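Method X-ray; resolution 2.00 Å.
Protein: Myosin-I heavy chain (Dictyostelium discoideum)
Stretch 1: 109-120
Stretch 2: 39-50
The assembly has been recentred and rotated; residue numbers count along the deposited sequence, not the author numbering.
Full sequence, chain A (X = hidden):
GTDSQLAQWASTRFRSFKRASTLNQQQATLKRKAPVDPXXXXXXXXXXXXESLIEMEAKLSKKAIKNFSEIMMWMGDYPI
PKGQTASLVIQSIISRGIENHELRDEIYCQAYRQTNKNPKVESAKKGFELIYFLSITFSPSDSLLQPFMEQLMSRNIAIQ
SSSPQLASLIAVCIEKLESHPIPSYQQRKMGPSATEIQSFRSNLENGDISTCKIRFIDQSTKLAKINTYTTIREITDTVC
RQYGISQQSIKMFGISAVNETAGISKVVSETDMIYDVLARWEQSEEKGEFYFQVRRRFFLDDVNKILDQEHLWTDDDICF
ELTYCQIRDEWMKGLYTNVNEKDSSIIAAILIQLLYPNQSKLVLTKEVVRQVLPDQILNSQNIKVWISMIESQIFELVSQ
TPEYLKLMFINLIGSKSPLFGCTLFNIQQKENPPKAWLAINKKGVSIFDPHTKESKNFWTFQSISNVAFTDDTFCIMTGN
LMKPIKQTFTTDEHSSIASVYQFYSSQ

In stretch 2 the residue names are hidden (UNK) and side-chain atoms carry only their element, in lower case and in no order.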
# COMPACT_ATOMS: atom_id res chain seq x y z
N CYS A 109 -1.67 17.64 -22.88
CA CYS A 109 -2.15 18.08 -24.20
C CYS A 109 -2.77 16.92 -24.96
O CYS A 109 -3.84 17.12 -25.52
CB CYS A 109 -1.03 18.75 -24.99
SG CYS A 109 -0.46 20.31 -24.28
N GLN A 110 -2.16 15.71 -24.95
CA GLN A 110 -2.74 14.54 -25.64
C GLN A 110 -4.09 14.16 -25.06
O GLN A 110 -4.98 13.74 -25.81
CB GLN A 110 -1.84 13.30 -25.57
CG GLN A 110 -0.58 13.34 -26.42
CD GLN A 110 0.22 12.05 -26.31
OE1 GLN A 110 -0.11 11.12 -25.55
NE2 GLN A 110 1.25 11.93 -27.13
N ALA A 111 -4.22 14.22 -23.71
CA ALA A 111 -5.44 13.83 -23.01
C ALA A 111 -6.53 14.84 -23.36
O ALA A 111 -7.62 14.42 -23.76
CB ALA A 111 -5.21 13.78 -21.50
N TYR A 112 -6.21 16.14 -23.26
CA TYR A 112 -7.14 17.22 -23.56
C TYR A 112 -7.62 17.21 -25.02
O TYR A 112 -8.83 17.26 -25.26
CB TYR A 112 -6.58 18.61 -23.17
CG TYR A 112 -7.58 19.69 -23.50
CD1 TYR A 112 -8.69 19.90 -22.68
CD2 TYR A 112 -7.51 20.40 -24.70
CE1 TYR A 112 -9.68 20.83 -23.02
CE2 TYR A 112 -8.49 21.33 -25.05
CZ TYR A 112 -9.57 21.54 -24.21
OH TYR A 112 -10.52 22.46 -24.56
N ARG A 113 -6.68 17.15 -25.98
CA ARG A 113 -6.98 17.09 -27.42
C ARG A 113 -8.03 16.00 -27.69
O ARG A 113 -8.97 16.22 -28.44
CB ARG A 113 -5.69 16.80 -28.22
CG ARG A 113 -5.91 16.19 -29.61
CD ARG A 113 -4.74 15.33 -30.01
NE ARG A 113 -5.03 14.49 -31.16
CZ ARG A 113 -4.70 14.78 -32.41
NH1 ARG A 113 -4.10 15.94 -32.69
NH2 ARG A 113 -4.96 13.94 -33.40
N GLN A 114 -7.88 14.84 -27.04
CA GLN A 114 -8.80 13.74 -27.28
C GLN A 114 -10.21 13.95 -26.66
O GLN A 114 -11.14 13.24 -27.03
CB GLN A 114 -8.16 12.42 -26.88
CG GLN A 114 -7.03 11.99 -27.83
CD GLN A 114 -7.52 11.63 -29.22
OE1 GLN A 114 -7.58 12.46 -30.14
NE2 GLN A 114 -7.90 10.38 -29.40
N THR A 115 -10.38 14.98 -25.81
CA THR A 115 -11.69 15.32 -25.22
C THR A 115 -12.42 16.39 -26.06
O THR A 115 -13.63 16.55 -25.92
CB THR A 115 -11.54 15.86 -23.78
OG1 THR A 115 -11.06 17.20 -23.80
CG2 THR A 115 -10.68 14.99 -22.88
N ASN A 116 -11.67 17.13 -26.89
CA ASN A 116 -12.18 18.22 -27.74
C ASN A 116 -12.68 17.67 -29.08
O ASN A 116 -11.90 17.14 -29.86
CB ASN A 116 -11.07 19.26 -27.94
CG ASN A 116 -11.52 20.68 -28.14
OD1 ASN A 116 -12.55 21.13 -27.62
ND2 ASN A 116 -10.69 21.46 -28.81
N LYS A 117 -14.00 17.81 -29.34
CA LYS A 117 -14.70 17.38 -30.57
C LYS A 117 -14.60 15.86 -30.79
O LYS A 117 -14.25 15.38 -31.87
CB LYS A 117 -14.28 18.20 -31.82
CG LYS A 117 -14.51 19.71 -31.68
CD LYS A 117 -14.17 20.46 -32.96
CE LYS A 117 -14.13 21.97 -32.78
NZ LYS A 117 -15.47 22.55 -32.48
N ASN A 118 -14.94 15.12 -29.74
CA ASN A 118 -14.96 13.67 -29.73
C ASN A 118 -16.40 13.24 -30.11
O ASN A 118 -17.35 13.72 -29.48
CB ASN A 118 -14.59 13.17 -28.32
CG ASN A 118 -14.27 11.71 -28.20
OD1 ASN A 118 -14.80 10.86 -28.90
ND2 ASN A 118 -13.38 11.39 -27.26
N PRO A 119 -16.61 12.36 -31.11
CA PRO A 119 -17.99 11.98 -31.48
C PRO A 119 -18.70 11.11 -30.43
O PRO A 119 -19.88 10.82 -30.59
CB PRO A 119 -17.81 11.23 -32.81
CG PRO A 119 -16.43 10.67 -32.74
CD PRO A 119 -15.62 11.70 -32.00
N LYS A 120 -17.96 10.68 -29.38
CA LYS A 120 -18.52 9.85 -28.31
C LYS A 120 -18.31 10.51 -26.96
O LYS A 120 -17.17 10.79 -26.57
CB LYS A 120 -17.94 8.42 -28.32
CG LYS A 120 -18.25 7.64 -29.59
CD LYS A 120 -17.67 6.23 -29.55
CE LYS A 120 -18.06 5.40 -30.75
NZ LYS A 120 -19.52 5.05 -30.76
N UNK A 39 -4.55 24.67 -35.53
CA UNK A 39 -5.49 24.42 -34.43
C UNK A 39 -6.09 23.00 -34.45
O UNK A 39 -6.55 22.54 -33.40
o UNK A 39 -5.73 27.32 -33.07
c UNK A 39 -6.05 26.90 -34.19
c UNK A 39 -6.59 25.50 -34.39
n UNK A 39 -5.95 27.65 -35.27
N UNK A 40 -6.05 22.29 -35.61
CA UNK A 40 -6.57 20.91 -35.77
C UNK A 40 -5.83 19.88 -34.87
O UNK A 40 -6.31 18.76 -34.68
c UNK A 40 -7.41 21.41 -38.13
c UNK A 40 -6.59 20.48 -37.25
o UNK A 40 -5.25 20.38 -37.74
N UNK A 41 -4.65 20.28 -34.33
CA UNK A 41 -3.85 19.45 -33.44
C UNK A 41 -4.53 19.34 -32.07
O UNK A 41 -4.28 18.38 -31.36
c UNK A 41 -2.45 20.05 -33.29
N UNK A 42 -5.41 20.32 -31.72
CA UNK A 42 -6.18 20.35 -30.48
C UNK A 42 -7.46 19.51 -30.56
O UNK A 42 -8.19 19.42 -29.57
c UNK A 42 -6.56 21.79 -30.13
c UNK A 42 -3.40 24.40 -28.83
c UNK A 42 -3.72 23.29 -28.09
c UNK A 42 -5.43 22.69 -29.69
c UNK A 42 -4.08 24.67 -30.00
c UNK A 42 -4.74 22.44 -28.51
c UNK A 42 -5.10 23.82 -30.42
N UNK A 43 -7.76 18.94 -31.73
CA UNK A 43 -9.00 18.21 -31.93
C UNK A 43 -8.82 16.71 -31.98
O UNK A 43 -7.81 16.22 -32.49
c UNK A 43 -10.31 22.23 -34.58
c UNK A 43 -10.27 20.95 -32.13
c UNK A 43 -10.05 20.86 -34.50
c UNK A 43 -10.53 22.96 -33.42
o UNK A 43 -10.78 24.30 -33.47
c UNK A 43 -10.00 20.20 -33.27
c UNK A 43 -9.74 18.71 -33.19
c UNK A 43 -10.49 22.32 -32.19
N UNK A 44 -9.84 15.98 -31.47
CA UNK A 44 -9.91 14.51 -31.46
C UNK A 44 -9.76 13.91 -32.86
O UNK A 44 -10.27 14.46 -33.83
c UNK A 44 -11.21 10.27 -30.05
c UNK A 44 -11.23 14.02 -30.81
c UNK A 44 -12.28 10.60 -32.16
c UNK A 44 -11.03 11.65 -29.93
c UNK A 44 -11.48 12.53 -30.91
c UNK A 44 -11.84 9.75 -31.17
c UNK A 44 -12.11 11.99 -32.03
N UNK A 45 -9.07 12.78 -32.94
CA UNK A 45 -8.90 11.99 -34.16
C UNK A 45 -8.84 10.53 -33.76
O UNK A 45 -8.22 10.18 -32.76
c UNK A 45 -7.71 11.93 -36.39
c UNK A 45 -7.67 12.41 -34.96
n UNK A 45 -7.73 12.87 -37.32
o UNK A 45 -7.74 10.72 -36.68
N UNK A 46 -9.51 9.68 -34.55
CA UNK A 46 -9.62 8.24 -34.33
C UNK A 46 -8.31 7.48 -34.58
O UNK A 46 -8.19 6.33 -34.15
c UNK A 46 -14.30 7.72 -33.61
n UNK A 46 -14.88 7.12 -32.38
c UNK A 46 -12.86 7.29 -33.82
c UNK A 46 -12.16 8.13 -34.89
c UNK A 46 -10.74 7.63 -35.20
N UNK A 47 -7.36 8.10 -35.30
CA UNK A 47 -6.07 7.50 -35.66
C UNK A 47 -4.95 7.83 -34.68
O UNK A 47 -4.88 8.97 -34.22
o UNK A 47 -6.62 8.03 -39.28
c UNK A 47 -5.66 7.91 -37.09
o UNK A 47 -7.23 6.34 -38.00
c UNK A 47 -6.58 7.40 -38.20
N UNK A 48 -4.03 6.87 -34.40
CA UNK A 48 -2.91 7.16 -33.49
C UNK A 48 -1.91 8.12 -34.13
O UNK A 48 -1.54 7.90 -35.29
c UNK A 48 -3.22 4.77 -33.81
c UNK A 48 -2.27 5.79 -33.24
c UNK A 48 -3.96 5.48 -34.89
N UNK A 49 -1.49 9.17 -33.40
CA UNK A 49 -0.53 10.18 -33.86
C UNK A 49 0.84 9.54 -34.20
O UNK A 49 1.30 8.63 -33.49
c UNK A 49 0.62 12.19 -30.60
c UNK A 49 -1.74 12.18 -32.84
c UNK A 49 -0.41 11.42 -32.92
c UNK A 49 0.16 11.04 -31.51
N UNK A 50 1.44 9.99 -35.32
CA UNK A 50 2.70 9.50 -35.89
C UNK A 50 3.96 10.15 -35.29
O UNK A 50 5.07 9.67 -35.49
c UNK A 50 2.61 11.18 -39.47
c UNK A 50 2.71 12.61 -39.96
c UNK A 50 2.60 11.08 -37.94
n UNK A 50 4.11 13.13 -39.89
c UNK A 50 2.67 9.64 -37.43
O HOH W 1 -5.55 11.28 -32.73
O HOH W 2 -14.80 8.25 -29.64

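Position 39 carries two carbons, the second bearing one oxygen and one nitrogen, and lies out of reach of stretch 1. An amide this short is Asn39. At position 40 one carbon carries an oxygen and a carbon, pointing away; the beta-branched alcohol is Thr40. Position 41 has a single carbon, hence Ala41. Its value here lies in its backbone: Arg113 NH1 donates to Ala41 O at 2.8 Å.

Position 42 has one carbon and then a six-carbon ring without a heteroatom, pointing away from stretch 1: Phe42. Its carbonyl faces the other way, receiving a weak hydrogen bond from Asn116 ND2 to Phe42 O (3.3 Å) and a CA-H...O contact from Arg113 CA to Phe42 O (3.4 Å).

Position 43 adds an oxygen to such a ring, and the ring has Lys117 over one face and Asn116 at its edge, so it is Tyr43. Lys117 CE packs 3.7 Å from Tyr43 CE1, while Asn116 ND2 sits 3.4 Å from Tyr43 CD1.

Position 44 is again one carbon and a plain six-carbon ring, now laid against stretch 1: Phe44. Asn118 CG covers one face, and Pro119 CD approaches Phe44 CE1 at 3.5 Å. At the backbone, Phe44 N donates to Asn116 O at 2.9 Å.

Position 45 shows two carbons, the first approaching Arg113 and the second bearing one oxygen and one nitrogen: Asn45. Its end leads away from stretch 1, where Asn45 OD1 accepts from the backbone N of position 47 at 3.0 Å.

Position 46, four carbons in a row ending in nitrogen, reaches Pro119 and is Lys46; its CE lies 3.7 Å from Pro119 CG, and water 2 joins its NZ to Asn118 OD1. Position 47, two carbons ending in two oxygens, touches nothing on stretch 1: Asp47. Position 48, three carbons closing onto the backbone nitrogen, is Pro48, pointing away. Position 49 has four carbons forked at the first, one arm longer, reaching Gln110 and Arg113: Ile49, whose CD1 meets Gln110 NE2 at 3.5 Å. Position 50, four carbons in a row and a nitrogen, out of reach, is Lys50.

The rule is to read backbone with side chains. Arg113 lies between Tyr43 O over one guanidinium face and Ile49 CG2 over the opposite one, and its NH2 donates to water 1, which also bonds Asn45 O and Asp47 O. Gln114 answers both backbone polarities of one residue: Asn45 N donates to Gln114 OE1 at 3.2 Å, and Gln114 NE2 donates weakly to Asn45 O at 3.4 Å. Beside these polar anchors, Phe44 supplies an apolar ring against Asn118 and Pro119.

Stretch 2, residues 39-50: NTAFYFNKDPIK
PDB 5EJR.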